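Aminoglycoside N(3)-acetyltransferase, AAC(3)-IVa (Escherichia coli, PDB 6MN3) catalyses acetyl transfer from acetyl-CoA to the N3 amine of 2-deoxystreptamine antibiotics, and so probably confers resistance to gentamicin, kanamycin, tobramycin, neomycin and apramycin. Local coordinates at residues Glu11-Leu16 with Leu50-Gly55; Leu17-Thr22 with Ala218-Ser223; Gly25-His30 with Gln141-Gly146; Ser130-Val135 with Asn152-Leu157. All blocks are in the same frame, centred on the assembly; numbering follows the deposited sequence.

Contact 1: residues Glu11-Leu16 with Leu50-Gly55; sequences ELIGQL and LRAALG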
loop_
_atom_site.group_PDB
_atom_site.type_symbol
_atom_site.label_atom_id
_atom_site.label_comp_id
_atom_site.label_asym_id
_atom_site.label_seq_id
_atom_site.Cartn_x
_atom_site.Cartn_y
_atom_site.Cartn_z
ATOM N N GLU A 11 -22.921 -3.879 7.052
ATOM C CA GLU A 11 -22.166 -3.965 8.298
ATOM C C GLU A 11 -20.724 -3.522 8.097
ATOM O O GLU A 11 -20.157 -2.826 8.947
ATOM C CB GLU A 11 -22.211 -5.390 8.846
ATOM C CG GLU A 11 -23.592 -5.871 9.233
ATOM C CD GLU A 11 -23.564 -7.260 9.832
ATOM O OE1 GLU A 11 -23.565 -8.240 9.060
ATOM O OE2 GLU A 11 -23.529 -7.371 11.074
ATOM N N LEU A 12 -20.116 -3.916 6.975
ATOM C CA LEU A 12 -18.735 -3.528 6.707
ATOM C C LEU A 12 -18.607 -2.016 6.552
ATOM O O LEU A 12 -17.608 -1.426 6.976
ATOM C CB LEU A 12 -18.225 -4.245 5.457
ATOM C CG LEU A 12 -18.202 -5.774 5.514
ATOM C CD1 LEU A 12 -18.096 -6.374 4.116
ATOM C CD2 LEU A 12 -17.065 -6.260 6.397
ATOM N N ILE A 13 -19.608 -1.374 5.944
ATOM C CA ILE A 13 -19.587 0.083 5.828
ATOM C C ILE A 13 -19.596 0.719 7.209
ATOM O O ILE A 13 -18.858 1.676 7.473
ATOM C CB ILE A 13 -20.770 0.579 4.970
ATOM C CG1 ILE A 13 -20.778 -0.106 3.602
ATOM C CG2 ILE A 13 -20.705 2.085 4.783
ATOM C CD1 ILE A 13 -22.078 0.088 2.842
ATOM N N GLY A 14 -20.426 0.195 8.115
ATOM C CA GLY A 14 -20.473 0.739 9.463
ATOM C C GLY A 14 -19.159 0.580 10.200
ATOM O O GLY A 14 -18.707 1.499 10.889
ATOM N N GLN A 15 -18.524 -0.586 10.063
ATOM C CA GLN A 15 -17.216 -0.790 10.673
ATOM C C GLN A 15 -16.191 0.183 10.106
ATOM O O GLN A 15 -15.376 0.740 10.849
ATOM C CB GLN A 15 -16.756 -2.231 10.460
ATOM C CG GLN A 15 -17.526 -3.274 11.254
ATOM C CD GLN A 15 -17.065 -4.682 10.936
ATOM O OE1 GLN A 15 -16.851 -5.025 9.773
ATOM N NE2 GLN A 15 -16.897 -5.500 11.968
ATOM N N LEU A 16 -16.225 0.404 8.789
ATOM C CA LEU A 16 -15.270 1.311 8.163
ATOM C C LEU A 16 -15.477 2.747 8.631
ATOM O O LEU A 16 -14.506 3.488 8.830
ATOM C CB LEU A 16 -15.386 1.216 6.644
ATOM C CG LEU A 16 -14.763 -0.044 6.043
ATOM C CD1 LEU A 16 -15.393 -0.380 4.703
ATOM C CD2 LEU A 16 -13.263 0.145 5.908
ATOM N N LEU A 50 -16.137 -0.557 0.685
ATOM C CA LEU A 50 -15.139 0.507 0.714
ATOM C C LEU A 50 -15.595 1.708 -0.103
ATOM O O LEU A 50 -15.456 2.857 0.336
ATOM C CB LEU A 50 -13.801 -0.012 0.190
ATOM C CG LEU A 50 -13.044 -0.989 1.089
ATOM C CD1 LEU A 50 -11.896 -1.627 0.330
ATOM C CD2 LEU A 50 -12.539 -0.283 2.333
ATOM N N ARG A 51 -16.148 1.462 -1.290
ATOM C CA ARG A 51 -16.586 2.563 -2.138
ATOM C C ARG A 51 -17.802 3.267 -1.550
ATOM O O ARG A 51 -17.935 4.489 -1.671
ATOM C CB ARG A 51 -16.881 2.052 -3.546
ATOM C CG ARG A 51 -15.679 1.408 -4.220
ATOM C CD ARG A 51 -15.742 1.555 -5.726
ATOM N NE ARG A 51 -15.598 2.947 -6.146
ATOM C CZ ARG A 51 -15.793 3.370 -7.390
ATOM N NH1 ARG A 51 -16.141 2.507 -8.336
ATOM N NH2 ARG A 51 -15.643 4.653 -7.691
ATOM N N ALA A 52 -18.696 2.515 -0.903
ATOM C CA ALA A 52 -19.862 3.136 -0.284
ATOM C C ALA A 52 -19.463 3.991 0.911
ATOM O O ALA A 52 -19.999 5.087 1.103
ATOM C CB ALA A 52 -20.870 2.064 0.126
ATOM N N ALA A 53 -18.522 3.506 1.728
ATOM C CA ALA A 53 -18.037 4.304 2.848
ATOM C C ALA A 53 -17.380 5.591 2.363
ATOM O O ALA A 53 -17.485 6.634 3.019
ATOM C CB ALA A 53 -17.059 3.489 3.689
ATOM N N LEU A 54 -16.703 5.540 1.212
ATOM C CA LEU A 54 -16.087 6.743 0.663
ATOM C C LEU A 54 -17.122 7.676 0.053
ATOM O O LEU A 54 -16.959 8.900 0.109
ATOM C CB LEU A 54 -15.041 6.367 -0.382
ATOM C CG LEU A 54 -13.754 5.740 0.143
ATOM C CD1 LEU A 54 -12.900 5.296 -1.021
ATOM C CD2 LEU A 54 -13.000 6.726 1.016
ATOM N N GLY A 55 -18.184 7.126 -0.533
ATOM C CA GLY A 55 -19.196 7.928 -1.173
ATOM C C GLY A 55 -18.783 8.366 -2.563
ATOM O O GLY A 55 -17.662 8.111 -3.015
#

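Contact 2: residues Leu17-Thr22 with Ala218-Ser223; sequences LNLGVT and ARLIRS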
loop_
_atom_site.group_PDB
_atom_site.type_symbol
_atom_site.label_atom_id
_atom_site.label_comp_id
_atom_site.label_asym_id
_atom_site.label_seq_id
_atom_site.Cartn_x
_atom_site.Cartn_y
_atom_site.Cartn_z
ATOM N N LEU A 17 -16.732 3.158 8.816
ATOM C CA LEU A 17 -16.992 4.495 9.336
ATOM C C LEU A 17 -16.596 4.596 10.804
ATOM O O LEU A 17 -16.005 5.597 11.224
ATOM C CB LEU A 17 -18.465 4.856 9.144
ATOM C CG LEU A 17 -18.895 5.099 7.695
ATOM C CD1 LEU A 17 -20.407 5.199 7.586
ATOM C CD2 LEU A 17 -18.232 6.348 7.139
ATOM N N ASN A 18 -16.912 3.568 11.597
ATOM C CA ASN A 18 -16.493 3.556 12.995
ATOM C C ASN A 18 -14.976 3.540 13.118
ATOM O O ASN A 18 -14.421 4.129 14.054
ATOM C CB ASN A 18 -17.087 2.347 13.715
ATOM C CG ASN A 18 -18.555 2.512 14.009
ATOM O OD1 ASN A 18 -19.035 3.626 14.219
ATOM N ND2 ASN A 18 -19.283 1.401 14.031
ATOM N N LEU A 19 -14.293 2.865 12.192
ATOM C CA LEU A 19 -12.837 2.876 12.197
ATOM C C LEU A 19 -12.299 4.282 11.962
ATOM O O LEU A 19 -11.271 4.665 12.531
ATOM C CB LEU A 19 -12.311 1.908 11.140
ATOM C CG LEU A 19 -10.814 1.629 11.152
ATOM C CD1 LEU A 19 -10.396 1.064 12.501
ATOM C CD2 LEU A 19 -10.470 0.673 10.032
ATOM N N GLY A 20 -12.979 5.067 11.127
ATOM C CA GLY A 20 -12.610 6.456 10.932
ATOM C C GLY A 20 -12.389 6.862 9.489
ATOM O O GLY A 20 -11.862 7.945 9.226
ATOM N N VAL A 21 -12.772 5.997 8.547
ATOM C CA VAL A 21 -12.628 6.321 7.131
ATOM C C VAL A 21 -13.395 7.599 6.822
ATOM O O VAL A 21 -14.539 7.778 7.257
ATOM C CB VAL A 21 -13.109 5.149 6.264
ATOM C CG1 VAL A 21 -13.134 5.540 4.795
ATOM C CG2 VAL A 21 -12.218 3.941 6.472
ATOM N N THR A 22 -12.758 8.505 6.080
ATOM C CA THR A 22 -13.344 9.806 5.791
ATOM C C THR A 22 -14.164 9.729 4.510
ATOM O O THR A 22 -13.590 9.486 3.436
ATOM C CB THR A 22 -12.256 10.862 5.654
ATOM O OG1 THR A 22 -11.415 10.836 6.811
ATOM C CG2 THR A 22 -12.871 12.252 5.509
ATOM N N ALA A 218 -7.995 -4.197 11.674
ATOM C CA ALA A 218 -7.781 -3.122 10.717
ATOM C C ALA A 218 -7.089 -1.946 11.387
ATOM O O ALA A 218 -7.381 -1.614 12.540
ATOM C CB ALA A 218 -9.100 -2.661 10.096
ATOM N N ARG A 219 -6.172 -1.317 10.656
ATOM C CA ARG A 219 -5.444 -0.154 11.139
ATOM C C ARG A 219 -5.582 0.966 10.124
ATOM O O ARG A 219 -5.424 0.739 8.920
ATOM C CB ARG A 219 -3.969 -0.485 11.382
ATOM C CG ARG A 219 -3.719 -1.122 12.736
ATOM C CD ARG A 219 -2.328 -1.710 12.832
ATOM N NE ARG A 219 -2.235 -3.008 12.178
ATOM C CZ ARG A 219 -1.343 -3.940 12.496
ATOM N NH1 ARG A 219 -0.469 -3.719 13.468
ATOM N NH2 ARG A 219 -1.330 -5.095 11.847
ATOM N N LEU A 220 -5.877 2.170 10.611
ATOM C CA LEU A 220 -6.135 3.322 9.756
ATOM C C LEU A 220 -5.287 4.491 10.231
ATOM O O LEU A 220 -5.416 4.927 11.380
ATOM C CB LEU A 220 -7.619 3.687 9.774
ATOM C CG LEU A 220 -8.021 4.927 8.978
ATOM C CD1 LEU A 220 -7.825 4.699 7.489
ATOM C CD2 LEU A 220 -9.457 5.288 9.288
ATOM N N ILE A 221 -4.422 4.994 9.351
ATOM C CA ILE A 221 -3.498 6.078 9.665
ATOM C C ILE A 221 -3.518 7.079 8.520
ATOM O O ILE A 221 -3.564 6.692 7.347
ATOM C CB ILE A 221 -2.055 5.572 9.894
ATOM C CG1 ILE A 221 -2.036 4.264 10.693
ATOM C CG2 ILE A 221 -1.223 6.633 10.591
ATOM C CD1 ILE A 221 -1.882 3.020 9.834
ATOM N N ARG A 222 -3.482 8.367 8.860
ATOM C CA ARG A 222 -3.324 9.395 7.841
ATOM C C ARG A 222 -1.966 9.252 7.164
ATOM O O ARG A 222 -0.945 9.064 7.831
ATOM C CB ARG A 222 -3.459 10.783 8.461
ATOM C CG ARG A 222 -4.892 11.261 8.616
ATOM C CD ARG A 222 -4.957 12.511 9.482
ATOM N NE ARG A 222 -3.817 13.395 9.254
ATOM C CZ ARG A 222 -3.802 14.377 8.359
ATOM N NH1 ARG A 222 -4.871 14.606 7.607
ATOM N NH2 ARG A 222 -2.721 15.130 8.217
ATOM N N SER A 223 -1.962 9.336 5.831
ATOM C CA SER A 223 -0.714 9.197 5.085
ATOM C C SER A 223 0.327 10.211 5.545
ATOM O O SER A 223 1.518 9.891 5.635
ATOM C CB SER A 223 -0.978 9.344 3.589
ATOM O OG SER A 223 0.238 9.414 2.865
#

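Contact 3: residues Gly25-His30 with Gln141-Gly146; sequences GVLLVH and QVLLLG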
loop_
_atom_site.group_PDB
_atom_site.type_symbol
_atom_site.label_atom_id
_atom_site.label_comp_id
_atom_site.label_asym_id
_atom_site.label_seq_id
_atom_site.Cartn_x
_atom_site.Cartn_y
_atom_site.Cartn_z
ATOM N N GLY A 25 -13.004 11.306 0.957
ATOM C CA GLY A 25 -11.562 11.413 0.988
ATOM C C GLY A 25 -10.887 10.432 0.049
ATOM O O GLY A 25 -11.523 9.709 -0.719
ATOM N N VAL A 26 -9.560 10.424 0.115
ATOM C CA VAL A 26 -8.738 9.471 -0.618
ATOM C C VAL A 26 -8.289 8.398 0.360
ATOM O O VAL A 26 -7.801 8.710 1.452
ATOM C CB VAL A 26 -7.536 10.163 -1.279
ATOM C CG1 VAL A 26 -6.621 9.139 -1.926
ATOM C CG2 VAL A 26 -8.014 11.174 -2.306
ATOM N N LEU A 27 -8.461 7.132 -0.023
ATOM C CA LEU A 27 -8.179 6.003 0.859
ATOM C C LEU A 27 -7.358 4.967 0.104
ATOM O O LEU A 27 -7.845 4.360 -0.856
ATOM C CB LEU A 27 -9.475 5.388 1.388
ATOM C CG LEU A 27 -9.326 4.213 2.354
ATOM C CD1 LEU A 27 -8.688 4.661 3.661
ATOM C CD2 LEU A 27 -10.673 3.561 2.610
ATOM N N LEU A 28 -6.114 4.766 0.537
ATOM C CA LEU A 28 -5.246 3.724 0.003
ATOM C C LEU A 28 -5.358 2.498 0.900
ATOM O O LEU A 28 -5.120 2.587 2.110
ATOM C CB LEU A 28 -3.798 4.198 -0.082
ATOM C CG LEU A 28 -2.771 3.106 -0.388
ATOM C CD1 LEU A 28 -2.999 2.530 -1.778
ATOM C CD2 LEU A 28 -1.349 3.639 -0.245
ATOM N N VAL A 29 -5.716 1.360 0.312
ATOM C CA VAL A 29 -6.054 0.162 1.068
ATOM C C VAL A 29 -5.088 -0.953 0.697
ATOM O O VAL A 29 -5.027 -1.371 -0.467
ATOM C CB VAL A 29 -7.504 -0.276 0.820
ATOM C CG1 VAL A 29 -7.788 -1.591 1.531
ATOM C CG2 VAL A 29 -8.464 0.805 1.282
ATOM N N HIS A 30 -4.332 -1.423 1.685
ATOM C CA HIS A 30 -3.595 -2.674 1.602
ATOM C C HIS A 30 -4.390 -3.733 2.353
ATOM O O HIS A 30 -4.733 -3.539 3.524
ATOM C CB HIS A 30 -2.197 -2.534 2.199
ATOM C CG HIS A 30 -1.500 -1.261 1.825
ATOM N ND1 HIS A 30 -0.718 -1.145 0.697
ATOM C CD2 HIS A 30 -1.459 -0.055 2.438
ATOM C CE1 HIS A 30 -0.229 0.080 0.627
ATOM N NE2 HIS A 30 -0.664 0.762 1.671
ATOM N N GLN A 141 -5.882 8.745 3.451
ATOM C CA GLN A 141 -5.823 7.801 4.553
ATOM C C GLN A 141 -5.298 6.464 4.047
ATOM O O GLN A 141 -5.568 6.062 2.911
ATOM C CB GLN A 141 -7.201 7.602 5.191
ATOM C CG GLN A 141 -7.699 8.776 6.013
ATOM C CD GLN A 141 -9.093 8.537 6.564
ATOM O OE1 GLN A 141 -10.044 8.331 5.810
ATOM N NE2 GLN A 141 -9.219 8.556 7.887
ATOM N N VAL A 142 -4.543 5.778 4.898
ATOM C CA VAL A 142 -3.999 4.461 4.584
ATOM C C VAL A 142 -4.687 3.446 5.484
ATOM O O VAL A 142 -4.626 3.551 6.716
ATOM C CB VAL A 142 -2.474 4.413 4.762
ATOM C CG1 VAL A 142 -1.954 3.017 4.461
ATOM C CG2 VAL A 142 -1.804 5.437 3.856
ATOM N N LEU A 143 -5.342 2.471 4.870
ATOM C CA LEU A 143 -6.071 1.434 5.587
ATOM C C LEU A 143 -5.287 0.135 5.471
ATOM O O LEU A 143 -5.120 -0.401 4.370
ATOM C CB LEU A 143 -7.483 1.280 5.029
ATOM C CG LEU A 143 -8.308 0.132 5.614
ATOM C CD1 LEU A 143 -8.407 0.270 7.124
ATOM C CD2 LEU A 143 -9.692 0.081 4.981
ATOM N N LEU A 144 -4.794 -0.360 6.602
ATOM C CA LEU A 144 -4.144 -1.663 6.669
ATOM C C LEU A 144 -5.203 -2.685 7.062
ATOM O O LEU A 144 -5.645 -2.721 8.215
ATOM C CB LEU A 144 -2.988 -1.643 7.665
ATOM C CG LEU A 144 -1.891 -0.607 7.409
ATOM C CD1 LEU A 144 -0.691 -0.878 8.302
ATOM C CD2 LEU A 144 -1.480 -0.602 5.944
ATOM N N LEU A 145 -5.612 -3.510 6.105
ATOM C CA LEU A 145 -6.773 -4.385 6.244
ATOM C C LEU A 145 -6.294 -5.829 6.373
ATOM O O LEU A 145 -6.080 -6.522 5.378
ATOM C CB LEU A 145 -7.708 -4.206 5.052
ATOM C CG LEU A 145 -9.114 -4.776 5.197
ATOM C CD1 LEU A 145 -9.660 -4.431 6.565
ATOM C CD2 LEU A 145 -10.016 -4.238 4.100
ATOM N N GLY A 146 -6.138 -6.283 7.614
ATOM C CA GLY A 146 -5.674 -7.635 7.848
ATOM C C GLY A 146 -4.216 -7.863 7.532
ATOM O O GLY A 146 -3.800 -9.015 7.370
HETATM O O HOH W 1 -9.147 10.924 3.730
#

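Contact 4: residues Ser130-Val135 with Asn152-Leu157; sequences SPVARV and NTTLHL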
loop_
_atom_site.group_PDB
_atom_site.type_symbol
_atom_site.label_atom_id
_atom_site.label_comp_id
_atom_site.label_asym_id
_atom_site.label_seq_id
_atom_site.Cartn_x
_atom_site.Cartn_y
_atom_site.Cartn_z
ATOM N N SER A 130 5.338 8.917 -7.427
ATOM C CA SER A 130 4.580 7.682 -7.517
ATOM C C SER A 130 3.184 7.873 -6.944
ATOM O O SER A 130 2.921 8.848 -6.235
ATOM C CB SER A 130 5.309 6.561 -6.767
ATOM O OG SER A 130 5.408 6.854 -5.385
ATOM N N PRO A 131 2.248 6.969 -7.254
ATOM C CA PRO A 131 0.901 7.084 -6.671
ATOM C C PRO A 131 0.890 7.189 -5.156
ATOM O O PRO A 131 0.045 7.904 -4.602
ATOM C CB PRO A 131 0.211 5.799 -7.150
ATOM C CG PRO A 131 0.874 5.491 -8.439
ATOM C CD PRO A 131 2.312 5.912 -8.280
ATOM N N VAL A 132 1.807 6.505 -4.467
ATOM C CA VAL A 132 1.838 6.568 -3.010
ATOM C C VAL A 132 2.190 7.967 -2.522
ATOM O O VAL A 132 1.843 8.332 -1.393
ATOM C CB VAL A 132 2.815 5.516 -2.446
ATOM C CG1 VAL A 132 4.250 6.014 -2.506
ATOM C CG2 VAL A 132 2.432 5.144 -1.022
ATOM N N ALA A 133 2.859 8.770 -3.349
ATOM C CA ALA A 133 3.112 10.158 -2.984
ATOM C C ALA A 133 1.943 11.059 -3.356
ATOM O O ALA A 133 1.703 12.064 -2.677
ATOM C CB ALA A 133 4.394 10.655 -3.653
ATOM N N ARG A 134 1.209 10.721 -4.421
ATOM C CA ARG A 134 0.029 11.499 -4.781
ATOM C C ARG A 134 -1.083 11.338 -3.752
ATOM O O ARG A 134 -1.861 12.270 -3.535
ATOM C CB ARG A 134 -0.458 11.102 -6.175
ATOM C CG ARG A 134 0.587 11.293 -7.266
ATOM C CD ARG A 134 0.909 12.768 -7.467
ATOM N NE ARG A 134 2.342 13.003 -7.628
ATOM C CZ ARG A 134 2.892 13.594 -8.682
ATOM N NH1 ARG A 134 2.132 14.008 -9.687
ATOM N NH2 ARG A 134 4.207 13.760 -8.741
ATOM N N VAL A 135 -1.170 10.172 -3.109
ATOM C CA VAL A 135 -2.091 10.017 -1.987
ATOM C C VAL A 135 -1.648 10.884 -0.814
ATOM O O VAL A 135 -2.473 11.507 -0.134
ATOM C CB VAL A 135 -2.196 8.532 -1.591
ATOM C CG1 VAL A 135 -2.899 8.377 -0.248
ATOM C CG2 VAL A 135 -2.918 7.738 -2.676
ATOM N N ASN A 152 2.818 -1.590 4.522
ATOM C CA ASN A 152 2.568 -0.156 4.440
ATOM C C ASN A 152 3.524 0.492 3.447
ATOM O O ASN A 152 4.589 0.984 3.832
ATOM C CB ASN A 152 2.703 0.493 5.820
ATOM C CG ASN A 152 2.163 1.910 5.858
ATOM O OD1 ASN A 152 1.853 2.499 4.822
ATOM N ND2 ASN A 152 2.044 2.465 7.060
ATOM N N THR A 153 3.136 0.505 2.169
ATOM C CA THR A 153 4.014 0.999 1.112
ATOM C C THR A 153 4.436 2.445 1.353
ATOM O O THR A 153 5.543 2.841 0.967
ATOM C CB THR A 153 3.312 0.854 -0.240
ATOM O OG1 THR A 153 3.117 -0.536 -0.528
ATOM C CG2 THR A 153 4.129 1.476 -1.356
ATOM N N THR A 154 3.583 3.240 2.010
ATOM C CA THR A 154 3.916 4.637 2.275
ATOM C C THR A 154 5.214 4.768 3.067
ATOM O O THR A 154 5.922 5.775 2.936
ATOM C CB THR A 154 2.754 5.316 3.008
ATOM O OG1 THR A 154 1.578 5.262 2.188
ATOM C CG2 THR A 154 3.072 6.774 3.318
ATOM N N LEU A 155 5.559 3.756 3.866
ATOM C CA LEU A 155 6.828 3.787 4.586
ATOM C C LEU A 155 8.016 3.777 3.631
ATOM O O LEU A 155 9.043 4.404 3.916
ATOM C CB LEU A 155 6.909 2.609 5.556
ATOM C CG LEU A 155 6.075 2.775 6.828
ATOM C CD1 LEU A 155 6.161 1.536 7.704
ATOM C CD2 LEU A 155 6.518 4.013 7.596
ATOM N N HIS A 156 7.898 3.079 2.498
ATOM C CA HIS A 156 8.961 3.116 1.497
ATOM C C HIS A 156 9.135 4.522 0.937
ATOM O O HIS A 156 10.257 4.946 0.634
ATOM C CB HIS A 156 8.660 2.128 0.372
ATOM C CG HIS A 156 9.031 0.715 0.692
ATOM N ND1 HIS A 156 10.333 0.317 0.907
ATOM C CD2 HIS A 156 8.271 -0.397 0.830
ATOM C CE1 HIS A 156 10.358 -0.978 1.164
ATOM N NE2 HIS A 156 9.120 -1.436 1.123
ATOM N N LEU A 157 8.032 5.257 0.785
ATOM C CA LEU A 157 8.124 6.651 0.370
ATOM C C LEU A 157 8.873 7.478 1.407
ATOM O O LEU A 157 9.640 8.383 1.058
ATOM C CB LEU A 157 6.722 7.216 0.136
ATOM C CG LEU A 157 6.538 8.737 0.123
ATOM C CD1 LEU A 157 7.263 9.369 -1.060
ATOM C CD2 LEU A 157 5.060 9.095 0.101
HETATM O O HOH W 2 0.591 7.559 1.041
#

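Contact 1: residues Glu11-Leu16 with Leu50-Gly55
Ile13 meets Ala52 and Ala53 through two different branches, and this branched-against-small pairing makes the outer half of an entirely apolar interface. Its CG1 lies beside its own backbone N (chi1 -55°), and the chain runs on from there to place the terminal CD1 3.6 Å from Ala52 CB. The other branch, CG2, comes down onto the backbone of Ala53, 4.0 Å from Ala53 CA and 4.1 Å from Ala53 CB. Alanine suits both positions because a bare methyl lets the isoleucine approach the helix surface itself.

The two segments belong to helices 9-19 and 42-54, which pack against the same face of the central mixed sheet. Their local axes come within 8.8 Å and cross at -53°, near the value of about -50° known from classical ridges-into-grooves packing.

Leucine against leucine makes the inner half. Leu16 and Leu50 cross at about a right angle, with Leu50 CD2 fitted against the fork of Leu16, 3.7 Å from Leu16 CD2 and equally far from Leu16 CD1. Although the Leu50 side chain starts away from helix 9-19, its end swings back. Both leucines also reach Leu143 of strand 141-145. Between the leucines and Ile13, Leu16 CB lies 4.1 Å from Ala53 CB, the short alanine methyl leaving room for the base of the leucine.

Contact 2: residues Leu17-Thr22 with Ala218-Ser223
Ala218 and Leu220 of strand 216-222 receive the C-terminal end of helix 9-19, which closes in a Schellman motif: Gly20 N bonds to Leu17 O and Val21 N to Leu16 O, with Gly20 as the C-prime residue. The contact thus seats the last turn of a helix on a strand of the central sheet.

Ala218 comes first. Its methyl meets Leu19 CD2 at 3.6 Å, and its small size leaves the leucine space to reach down to the strand. The other branch of the leucine, Leu19 CD1, comes 4.0 Å from Ala218 O.

At Arg219 the side chain points away from the helix, as expected of the next residue in an extended strand, and its NH1 forms a salt bridge with Asp199.

Leu220 returns to the helix side and buries the largest area of any residue here. Leu19 CG stands anti to its backbone N (chi1 -171°), which puts it 4.0 Å from Leu220 CB, the two side chains crossing at a slant. Leu220 CD2 is pressed against the turn itself, 3.3 Å from Gly20 C and 3.5 Å from Val21 N. Glycine fits doubly here: the positive phi of 127° would jam a CB against the preceding carbonyl oxygen, and that CB would also crowd Leu220 CD2. The Val21 and Leu220 side chains cross at about a right angle, with Val21 CG2 4.2 Å from Leu220 CD2.

Arg222 then takes the N-cap position of helix 223-236, its NH1 in a salt bridge with Asp139 OD1.

Contact 3: residues Gly25-His30 with Gln141-Gly146
Leu143 CB sits between Leu27 and Val29, 3.8 Å from Leu27 CD1 and 3.9 Å from Val29 CG2. Val29 and Leu143 lie side by side, pointing the same way, as bridged neighbours on parallel strands should; branched aliphatic groups fill this face, which helix 42-54 covers through Leu50 and Leu54.

On the other face His30 is bridged to Leu144 and lies beside it. Its CD2 is 3.5 Å from Leu144 CD2, which approaches the ring obliquely, whereas Val142 CG1 meets the ring edge in its plane, 3.7 Å from His30 CD2.

Strands 26-31 and 141-145 are adjacent parallel strands at the centre of the mixed sheet, joined although 110 residues separate the two segments, with the local directions twisted by 25°. Five backbone hydrogen bonds pass between them. Leu28 is held through both its N and its O: N donates to Gln141 O, and O accepts from Leu143 N.

Gln141 forms the polar edge. Its N donates almost straight to Val26 O at 2.8 Å (170° at the hydrogen). Its amide turns to the turn after helix 9-19, OE1 accepting from Thr22 N and NE2 donating to Gly20 O.

Contact 4: residues Ser130-Val135 with Asn152-Leu157
Val132 fills the tight part of this contact, with one methyl on Leu157 and the other on Thr154. Its CG1 is in the crowded position between its own backbone N and carbonyl carbon (chi1 81°), which brings it 3.8 Å from Leu157 CB. CG2 meets Thr154 OG1 at 3.3 Å and Thr153 CG2 at 4.1 Å. Valine suits the place because its two short branches can serve both neighbours at once. Leu157 slides past it in the opposite direction and lays CD2 over the helix backbone, 3.6 Å from Val132 O and 3.8 Å from Ala133 CA. The small Ala133 allows this approach, its CB standing 4.1 Å from Leu157 CD1.

The looser side is polar and spaced by a water. No direct hydrogen bond joins the segments; instead, a water (water 2) donates to Val132 O at 2.8 Å and is also hydrogen-bonded to Thr154 OG1. A buried carbonyl is thereby satisfied where the helices do not close on each other. Beyond it, Asn152 OD1 accepts a weak capping bond from Thr154 N, while Asn152 ND2 is hydrogen-bonded to His149 ND1.

Val132 and Thr154 also touch Leu28, so both helix starts rest on the central sheet. The end of His156 leads away from helix 131-137, touching Cys192, and there is a weak hydrogen bond between His156 ND1 and Glu159 OE1. That grouping resembles a Cys-His-Glu triad with charge-relay geometry, although a catalytic role for it is not established here.

Contact 3 is the centre of the group, the one strand pair, and it is held mainly by backbone hydrogen bonds; the other three join helices to helices or to the sheet with no direct hydrogen bond between their segments. Contacts 1 and 2 share helix 9-19 and meet contact 3 on the face of Leu27 and Leu143; contact 2 also joins it within the sheet, where strands 216-222 and 141-145 are neighbours. Contact 1 lies farthest from the chain's centre and has an exposed margin at Ala52. Contact 4 lies on the other face, where Thr153 and Thr154 reach His30 and Val142, and differs in carrying threonines and a bridging water.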